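Local atomic coordinates of oligopeptide-binding protein oppA (Lactococcus lactis, PDB entry 3DRF), a protein that captures oligopeptides in a voluminous cavity that closes like a Venus fly-trap, serving the OppABCDF ABC transporter in peptide uptake. Residues T122-A130 and L140-H150; G181-Y189 and A476-L484. All coordinates share one frame; numbering follows the deposited sequence.

Contact 1: residues T122-A130 and L140-H150; sequences TYETIANPA and LANIVGLSDYH
Y123 is the first residue of segment 122-130 to meet segment 140-150. The CD2-CE2 side of its ring meets three branched side chains: CE2 approaches I143 CD1 at 3.4 Å, CD2 lies 4.0 Å from L146 CD2, and L140 CD2 is a looser neighbour. The ring crosses the I143 and L146 chains at about a right angle. Its hydroxyl reaches past this apolar group to hydrogen-bond with Y119 and with the backbone N of L191. One residue on, E124 lays its CG 3.3 Å from Y149 OH, with carboxylate and phenol planes 38° apart. A water joins E124 OE1, N128 ND2 and Y149 OH, while E124 OE2 forms a salt bridge with K117. I126 adds a methyl contact, CG2 to L140 CD1. A127 CB is wedged between L146 CD1, at 3.6 Å, and the edge of the Y149 ring, close to the ring plane and nearest CD2. The A127 carbonyl, near the helix end, accepts from H150 ND1 at 2.7 Å with an N-H...O angle of 157°; the oxygen sits close to the imidazole plane, and H150 CA adds a CH...O contact to it. With NE2 hydrogen-bonded to S317 and the ring stacked on W136, the imidazole is fixed in rotation. N128 then forms an Asx turn, and P129 CD packs 3.7 Å from H150 O. The axes of 122-127 and 146-150 come within 10.2 Å and cross at -54°: two consecutive helices packed through apolar side chains, with the H150-A127 bond as the direct polar link beside them.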
loop_
_atom_site.group_PDB
_atom_site.type_symbol
_atom_site.label_atom_id
_atom_site.label_comp_id
_atom_site.label_asym_id
_atom_site.label_seq_id
_atom_site.Cartn_x
_atom_site.Cartn_y
_atom_site.Cartn_z
ATOM N N THR A 122 -15.263 -6.969 9.730
ATOM C CA THR A 122 -13.997 -6.552 9.053
ATOM C C THR A 122 -12.762 -7.210 9.772
ATOM O O THR A 122 -11.882 -7.733 9.152
ATOM C CB THR A 122 -13.869 -5.048 9.162
ATOM O OG1 THR A 122 -14.964 -4.468 8.380
ATOM C CG2 THR A 122 -12.504 -4.585 8.597
ATOM N N TYR A 123 -12.758 -7.172 11.107
ATOM C CA TYR A 123 -11.614 -7.725 11.878
ATOM C C TYR A 123 -11.486 -9.237 11.639
ATOM O O TYR A 123 -10.419 -9.703 11.534
ATOM C CB TYR A 123 -11.774 -7.460 13.365
ATOM C CG TYR A 123 -11.551 -5.971 13.734
ATOM C CD1 TYR A 123 -12.592 -5.036 13.621
ATOM C CD2 TYR A 123 -10.299 -5.486 14.120
ATOM C CE1 TYR A 123 -12.419 -3.683 13.954
ATOM C CE2 TYR A 123 -10.108 -4.104 14.451
ATOM C CZ TYR A 123 -11.177 -3.242 14.400
ATOM O OH TYR A 123 -10.952 -1.915 14.716
ATOM N N GLU A 124 -12.607 -9.942 11.555
ATOM C CA GLU A 124 -12.569 -11.366 11.307
ATOM C C GLU A 124 -12.028 -11.651 9.918
ATOM O O GLU A 124 -11.327 -12.573 9.728
ATOM C CB GLU A 124 -13.978 -11.999 11.435
ATOM C CG GLU A 124 -14.583 -11.863 12.910
ATOM C CD GLU A 124 -15.851 -12.636 13.115
ATOM O OE1 GLU A 124 -16.180 -13.359 12.234
ATOM O OE2 GLU A 124 -16.493 -12.436 14.133
ATOM N N THR A 125 -12.370 -10.812 8.938
ATOM C CA THR A 125 -11.867 -11.070 7.568
ATOM C C THR A 125 -10.341 -11.043 7.478
ATOM O O THR A 125 -9.809 -11.686 6.651
ATOM C CB THR A 125 -12.481 -10.163 6.484
ATOM O OG1 THR A 125 -12.010 -8.796 6.636
ATOM C CG2 THR A 125 -14.011 -10.217 6.476
ATOM N N ILE A 126 -9.702 -10.235 8.330
ATOM C CA ILE A 126 -8.227 -10.223 8.396
ATOM C C ILE A 126 -7.645 -11.271 9.377
ATOM O O ILE A 126 -6.684 -11.917 9.075
ATOM C CB ILE A 126 -7.733 -8.790 8.793
ATOM C CG1 ILE A 126 -8.133 -7.807 7.645
ATOM C CG2 ILE A 126 -6.229 -8.833 9.019
ATOM C CD1 ILE A 126 -7.756 -6.309 7.997
ATOM N N ALA A 127 -8.258 -11.373 10.554
ATOM C CA ALA A 127 -7.693 -12.195 11.663
ATOM C C ALA A 127 -7.960 -13.718 11.617
ATOM O O ALA A 127 -7.162 -14.468 12.107
ATOM C CB ALA A 127 -8.147 -11.610 13.033
ATOM N N ASN A 128 -9.105 -14.100 11.063
ATOM C CA ASN A 128 -9.377 -15.527 10.897
ATOM C C ASN A 128 -8.654 -15.973 9.629
ATOM O O ASN A 128 -9.004 -15.537 8.575
ATOM C CB ASN A 128 -10.881 -15.762 10.787
ATOM C CG ASN A 128 -11.223 -17.226 10.638
ATOM O OD1 ASN A 128 -10.443 -18.056 10.262
ATOM N ND2 ASN A 128 -12.461 -17.497 10.991
ATOM N N PRO A 129 -7.660 -16.871 9.758
ATOM C CA PRO A 129 -6.843 -17.198 8.547
ATOM C C PRO A 129 -7.595 -17.896 7.404
ATOM O O PRO A 129 -7.153 -17.935 6.307
ATOM C CB PRO A 129 -5.756 -18.174 9.097
ATOM C CG PRO A 129 -5.669 -17.856 10.550
ATOM C CD PRO A 129 -7.109 -17.587 10.951
ATOM N N ALA A 130 -8.779 -18.425 7.705
ATOM C CA ALA A 130 -9.562 -19.145 6.678
ATOM C C ALA A 130 -9.986 -18.267 5.479
ATOM O O ALA A 130 -10.195 -18.763 4.448
ATOM C CB ALA A 130 -10.795 -19.868 7.321
ATOM N N LEU A 140 -2.443 -5.190 15.118
ATOM C CA LEU A 140 -3.730 -5.803 15.554
ATOM C C LEU A 140 -3.620 -6.600 16.864
ATOM O O LEU A 140 -4.571 -6.816 17.508
ATOM C CB LEU A 140 -4.300 -6.672 14.418
ATOM C CG LEU A 140 -4.789 -5.806 13.210
ATOM C CD1 LEU A 140 -5.250 -6.758 12.110
ATOM C CD2 LEU A 140 -5.953 -4.850 13.586
ATOM N N ALA A 141 -2.384 -6.976 17.243
ATOM C CA ALA A 141 -2.122 -7.655 18.542
ATOM C C ALA A 141 -2.408 -6.786 19.782
ATOM O O ALA A 141 -2.551 -7.240 20.845
ATOM C CB ALA A 141 -0.684 -8.179 18.566
ATOM N N ASN A 142 -2.500 -5.481 19.533
ATOM C CA ASN A 142 -2.804 -4.485 20.574
ATOM C C ASN A 142 -4.286 -4.347 20.932
ATOM O O ASN A 142 -4.597 -3.683 21.861
ATOM C CB ASN A 142 -2.139 -3.122 20.202
ATOM C CG ASN A 142 -2.459 -1.974 21.200
ATOM O OD1 ASN A 142 -2.052 -2.007 22.313
ATOM N ND2 ASN A 142 -3.173 -0.992 20.730
ATOM N N ILE A 143 -5.156 -5.043 20.218
ATOM C CA ILE A 143 -6.575 -5.166 20.612
ATOM C C ILE A 143 -6.714 -6.400 21.500
ATOM O O ILE A 143 -6.351 -7.470 21.129
ATOM C CB ILE A 143 -7.497 -5.238 19.373
ATOM C CG1 ILE A 143 -7.498 -3.868 18.674
ATOM C CG2 ILE A 143 -8.979 -5.596 19.826
ATOM C CD1 ILE A 143 -8.213 -3.925 17.269
ATOM N N VAL A 144 -7.220 -6.178 22.700
ATOM C CA VAL A 144 -7.400 -7.270 23.670
ATOM C C VAL A 144 -8.161 -8.431 23.027
ATOM O O VAL A 144 -9.191 -8.247 22.450
ATOM C CB VAL A 144 -8.144 -6.724 24.956
ATOM C CG1 VAL A 144 -8.451 -7.871 25.910
ATOM C CG2 VAL A 144 -7.214 -5.748 25.706
ATOM N N GLY A 145 -7.593 -9.632 23.181
ATOM C CA GLY A 145 -8.256 -10.831 22.660
ATOM C C GLY A 145 -8.012 -11.149 21.172
ATOM O O GLY A 145 -8.337 -12.207 20.707
ATOM N N LEU A 146 -7.455 -10.220 20.429
ATOM C CA LEU A 146 -7.390 -10.395 18.961
ATOM C C LEU A 146 -6.309 -11.393 18.536
ATOM O O LEU A 146 -6.539 -12.209 17.674
ATOM C CB LEU A 146 -7.288 -9.040 18.223
ATOM C CG LEU A 146 -7.464 -9.139 16.661
ATOM C CD1 LEU A 146 -8.683 -9.907 16.152
ATOM C CD2 LEU A 146 -7.599 -7.707 16.111
ATOM N N SER A 147 -5.192 -11.399 19.244
ATOM C CA SER A 147 -4.162 -12.403 18.992
ATOM C C SER A 147 -4.721 -13.823 19.214
ATOM O O SER A 147 -4.523 -14.690 18.438
ATOM C CB SER A 147 -2.909 -12.144 19.864
ATOM O OG SER A 147 -2.314 -10.919 19.509
ATOM N N ASP A 148 -5.448 -14.017 20.295
ATOM C CA ASP A 148 -5.952 -15.360 20.635
ATOM C C ASP A 148 -7.080 -15.792 19.632
ATOM O O ASP A 148 -7.223 -16.932 19.325
ATOM C CB ASP A 148 -6.484 -15.332 22.079
ATOM C CG ASP A 148 -5.381 -15.508 23.127
ATOM O OD1 ASP A 148 -4.282 -15.820 22.833
ATOM O OD2 ASP A 148 -5.743 -15.328 24.258
ATOM N N TYR A 149 -7.860 -14.827 19.146
ATOM C CA TYR A 149 -8.793 -15.126 18.054
ATOM C C TYR A 149 -8.053 -15.558 16.776
ATOM O O TYR A 149 -8.352 -16.519 16.202
ATOM C CB TYR A 149 -9.698 -13.914 17.806
ATOM C CG TYR A 149 -10.699 -14.160 16.671
ATOM C CD1 TYR A 149 -11.896 -14.865 16.902
ATOM C CD2 TYR A 149 -10.432 -13.750 15.366
ATOM C CE1 TYR A 149 -12.792 -15.121 15.872
ATOM C CE2 TYR A 149 -11.354 -14.014 14.328
ATOM C CZ TYR A 149 -12.512 -14.672 14.623
ATOM O OH TYR A 149 -13.379 -14.898 13.590
ATOM N N HIS A 150 -6.990 -14.852 16.447
ATOM C CA HIS A 150 -6.174 -15.103 15.227
ATOM C C HIS A 150 -5.559 -16.513 15.207
ATOM O O HIS A 150 -5.465 -17.093 14.206
ATOM C CB HIS A 150 -5.062 -14.032 15.127
ATOM C CG HIS A 150 -4.123 -14.239 13.961
ATOM N ND1 HIS A 150 -4.525 -14.262 12.652
ATOM C CD2 HIS A 150 -2.792 -14.438 13.944
ATOM C CE1 HIS A 150 -3.484 -14.501 11.879
ATOM N NE2 HIS A 150 -2.415 -14.569 12.639
HETATM O O HOH W 1 -14.871 -15.786 11.024
#

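Contact 2: residues G181-Y189 and A476-L484; sequences GMTQSGNGY and ASEPSQQDL
Q184 and E478 cross at about a right angle, with the amide and carboxylate planes 68° apart and Q184 CB 3.9 Å from E478 CG. Having CG anti to the backbone N and an extended chain beyond it, Q184 reaches to S477: NE2 donates to S477 O at 2.8 Å, 165° at the hydrogen, in the carbonyl plane. S477 answers in reverse, its OG donating to S185 O at 2.8 Å, but from above that carbonyl plane. E478 bends at chi2, which brings OE2 to 3.5 Å from G181 CA; the same oxygen accepts a hydrogen bond from a water shared with Q184 OE1 and forms a salt bridge with R519. Such pairing probably stabilises the buried carboxylate in its charged form. Farther along, the ring of Y189 and the amide of Q482 are nearly perpendicular (83°), and Y189 OH lies 3.5 Å from Q482 CG; their polar ends are held by D509 and N506 respectively. D483 OD2 faces G188 CA and accepts hydrogen bonds from two waters, one of which also donates to G188 O, while OD1 is hydrogen-bonded to T137 and S139. The glycines admit this closeness: G186, in a type II turn from Q184 to N187, lies with its CA 4.7 Å from that of S477. The two segments, far apart in sequence, meet beside the bound peptide, whose apolar side chains touch S185 and S477, so the contact forms part of the wall of the peptide-binding cavity.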
loop_
_atom_site.group_PDB
_atom_site.type_symbol
_atom_site.label_atom_id
_atom_site.label_comp_id
_atom_site.label_asym_id
_atom_site.label_seq_id
_atom_site.Cartn_x
_atom_site.Cartn_y
_atom_site.Cartn_z
ATOM N N GLY A 181 -0.446 7.643 16.970
ATOM C CA GLY A 181 -1.107 7.816 15.678
ATOM C C GLY A 181 -2.642 7.630 15.623
ATOM O O GLY A 181 -3.216 7.810 14.586
ATOM N N MET A 182 -3.256 7.215 16.728
ATOM C CA MET A 182 -4.699 6.889 16.759
ATOM C C MET A 182 -5.645 8.041 16.424
ATOM O O MET A 182 -6.758 7.823 16.133
ATOM C CB MET A 182 -5.074 6.274 18.108
ATOM C CG MET A 182 -4.663 4.787 18.200
ATOM S SD MET A 182 -5.082 4.248 19.889
ATOM C CE MET A 182 -4.735 2.452 19.790
ATOM N N THR A 183 -5.119 9.249 16.512
ATOM C CA THR A 183 -5.876 10.451 16.116
ATOM C C THR A 183 -5.963 10.640 14.577
ATOM O O THR A 183 -6.705 11.470 14.138
ATOM C CB THR A 183 -5.245 11.717 16.716
ATOM O OG1 THR A 183 -3.874 11.724 16.345
ATOM C CG2 THR A 183 -5.394 11.740 18.261
ATOM N N GLN A 184 -5.280 9.791 13.819
ATOM C CA GLN A 184 -5.089 10.006 12.396
ATOM C C GLN A 184 -5.529 8.766 11.610
ATOM O O GLN A 184 -5.211 7.626 11.979
ATOM C CB GLN A 184 -3.604 10.308 12.153
ATOM C CG GLN A 184 -3.243 10.847 10.768
ATOM C CD GLN A 184 -1.926 11.624 10.744
ATOM O OE1 GLN A 184 -1.605 12.330 11.709
ATOM N NE2 GLN A 184 -1.189 11.550 9.614
ATOM N N SER A 185 -6.243 8.979 10.513
ATOM C CA SER A 185 -6.650 7.891 9.653
ATOM C C SER A 185 -5.373 7.204 9.123
ATOM O O SER A 185 -4.352 7.822 8.892
ATOM C CB SER A 185 -7.540 8.416 8.516
ATOM O OG SER A 185 -7.948 7.350 7.691
ATOM N N GLY A 186 -5.478 5.890 8.955
ATOM C CA GLY A 186 -4.362 5.069 8.472
ATOM C C GLY A 186 -3.455 4.612 9.609
ATOM O O GLY A 186 -2.457 4.034 9.344
ATOM N N ASN A 187 -3.828 4.851 10.859
ATOM C CA ASN A 187 -2.956 4.431 11.996
ATOM C C ASN A 187 -2.697 2.883 12.141
ATOM O O ASN A 187 -1.729 2.486 12.659
ATOM C CB ASN A 187 -3.499 5.053 13.321
ATOM C CG ASN A 187 -4.832 4.441 13.780
ATOM O OD1 ASN A 187 -4.902 3.337 14.234
ATOM N ND2 ASN A 187 -5.892 5.193 13.606
ATOM N N GLY A 188 -3.650 2.076 11.659
ATOM C CA GLY A 188 -3.531 0.607 11.618
ATOM C C GLY A 188 -3.874 -0.112 12.919
ATOM O O GLY A 188 -4.027 -1.276 12.925
ATOM N N TYR A 189 -4.003 0.612 14.020
ATOM C CA TYR A 189 -4.331 0.032 15.364
ATOM C C TYR A 189 -5.828 -0.235 15.567
ATOM O O TYR A 189 -6.185 -1.056 16.336
ATOM C CB TYR A 189 -3.719 0.896 16.485
ATOM C CG TYR A 189 -2.194 0.785 16.506
ATOM C CD1 TYR A 189 -1.587 -0.311 17.057
ATOM C CD2 TYR A 189 -1.376 1.759 15.914
ATOM C CE1 TYR A 189 -0.200 -0.456 17.085
ATOM C CE2 TYR A 189 0.027 1.628 15.906
ATOM C CZ TYR A 189 0.598 0.505 16.501
ATOM O OH TYR A 189 1.962 0.303 16.528
ATOM N N ALA A 476 -0.356 4.156 3.854
ATOM C CA ALA A 476 -1.394 4.587 4.785
ATOM C C ALA A 476 -1.095 6.024 5.205
ATOM O O ALA A 476 0.023 6.421 5.223
ATOM C CB ALA A 476 -1.382 3.661 6.047
ATOM N N SER A 477 -2.139 6.754 5.522
ATOM C CA SER A 477 -1.998 8.181 5.814
ATOM C C SER A 477 -1.531 8.503 7.222
ATOM O O SER A 477 -1.786 9.555 7.694
ATOM C CB SER A 477 -3.271 8.968 5.478
ATOM O OG SER A 477 -4.363 8.435 6.158
ATOM N N GLU A 478 -0.863 7.568 7.894
ATOM C CA GLU A 478 -0.184 7.829 9.172
ATOM C C GLU A 478 1.215 7.211 9.012
ATOM O O GLU A 478 1.319 6.139 8.479
ATOM C CB GLU A 478 -0.999 7.157 10.292
ATOM C CG GLU A 478 -0.755 7.753 11.703
ATOM C CD GLU A 478 0.580 7.331 12.327
ATOM O OE1 GLU A 478 1.022 6.213 12.032
ATOM O OE2 GLU A 478 1.096 8.136 13.024
ATOM N N PRO A 479 2.243 7.874 9.486
ATOM C CA PRO A 479 3.608 7.451 9.061
ATOM C C PRO A 479 4.230 6.130 9.627
ATOM O O PRO A 479 5.209 5.689 9.113
ATOM C CB PRO A 479 4.493 8.658 9.453
ATOM C CG PRO A 479 3.698 9.374 10.523
ATOM C CD PRO A 479 2.259 9.243 10.051
ATOM N N SER A 480 3.650 5.580 10.686
ATOM C CA SER A 480 4.148 4.299 11.223
ATOM C C SER A 480 4.148 3.212 10.130
ATOM O O SER A 480 3.224 3.079 9.386
ATOM C CB SER A 480 3.275 3.864 12.410
ATOM O OG SER A 480 3.876 2.678 12.948
ATOM N N GLN A 481 5.238 2.476 10.096
ATOM C CA GLN A 481 5.424 1.393 9.122
ATOM C C GLN A 481 5.367 -0.009 9.734
ATOM O O GLN A 481 5.821 -0.932 9.159
ATOM C CB GLN A 481 6.700 1.600 8.285
ATOM C CG GLN A 481 6.588 2.977 7.533
ATOM C CD GLN A 481 7.724 3.173 6.537
ATOM O OE1 GLN A 481 8.804 2.605 6.658
ATOM N NE2 GLN A 481 7.475 4.000 5.563
ATOM N N GLN A 482 4.727 -0.136 10.894
ATOM C CA GLN A 482 4.404 -1.468 11.460
ATOM C C GLN A 482 3.733 -2.356 10.448
ATOM O O GLN A 482 4.017 -3.506 10.429
ATOM C CB GLN A 482 3.443 -1.344 12.682
ATOM C CG GLN A 482 4.102 -0.638 13.937
ATOM C CD GLN A 482 4.893 -1.631 14.803
ATOM O OE1 GLN A 482 5.180 -2.695 14.412
ATOM N NE2 GLN A 482 5.268 -1.205 15.983
ATOM N N ASP A 483 2.844 -1.798 9.617
ATOM C CA ASP A 483 2.034 -2.662 8.740
ATOM C C ASP A 483 2.798 -3.042 7.443
ATOM O O ASP A 483 2.339 -3.820 6.698
ATOM C CB ASP A 483 0.666 -1.993 8.483
ATOM C CG ASP A 483 -0.231 -1.951 9.755
ATOM O OD1 ASP A 483 0.107 -2.515 10.735
ATOM O OD2 ASP A 483 -1.266 -1.343 9.606
ATOM N N LEU A 484 3.982 -2.507 7.257
ATOM C CA LEU A 484 4.920 -2.948 6.199
ATOM C C LEU A 484 5.991 -3.933 6.695
ATOM O O LEU A 484 6.394 -4.793 5.962
ATOM C CB LEU A 484 5.631 -1.728 5.620
ATOM C CG LEU A 484 4.778 -0.645 4.929
ATOM C CD1 LEU A 484 5.704 0.372 4.282
ATOM C CD2 LEU A 484 3.824 -1.216 3.839
HETATM O O HOH W 2 0.450 10.566 13.515
HETATM O O HOH W 3 0.269 3.525 10.047
HETATM O O HOH W 4 -2.205 0.782 8.220
HETATM O O HOH W 5 -0.147 4.556 13.952
HETATM O O HOH W 6 -3.589 -2.538 10.407
#

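Overall arrangement
Contact 1 closes before contact 2 opens along the chain, and their centres are about 17 Å apart. They nevertheless touch: I143 CD1 lies 3.6 Å from Y189 O, and N142 ND2 lies 3.9 Å from M182 CE. I143 and N142, both of contact 1, thus meet the loop 181-189 of contact 2. D483, through the hydrogen bonds of its OD1 to T137 and S139, ties contact 2 to the connection between the two segments of contact 1. The centre of contact 1, which is partly buried, lies about 20 Å from the centre of the chain; that of contact 2, which is buried, lies about 12 Å from it. Contact 2 borders the bound peptide, and its A476 N is hydrogen-bonded to a polar side chain there.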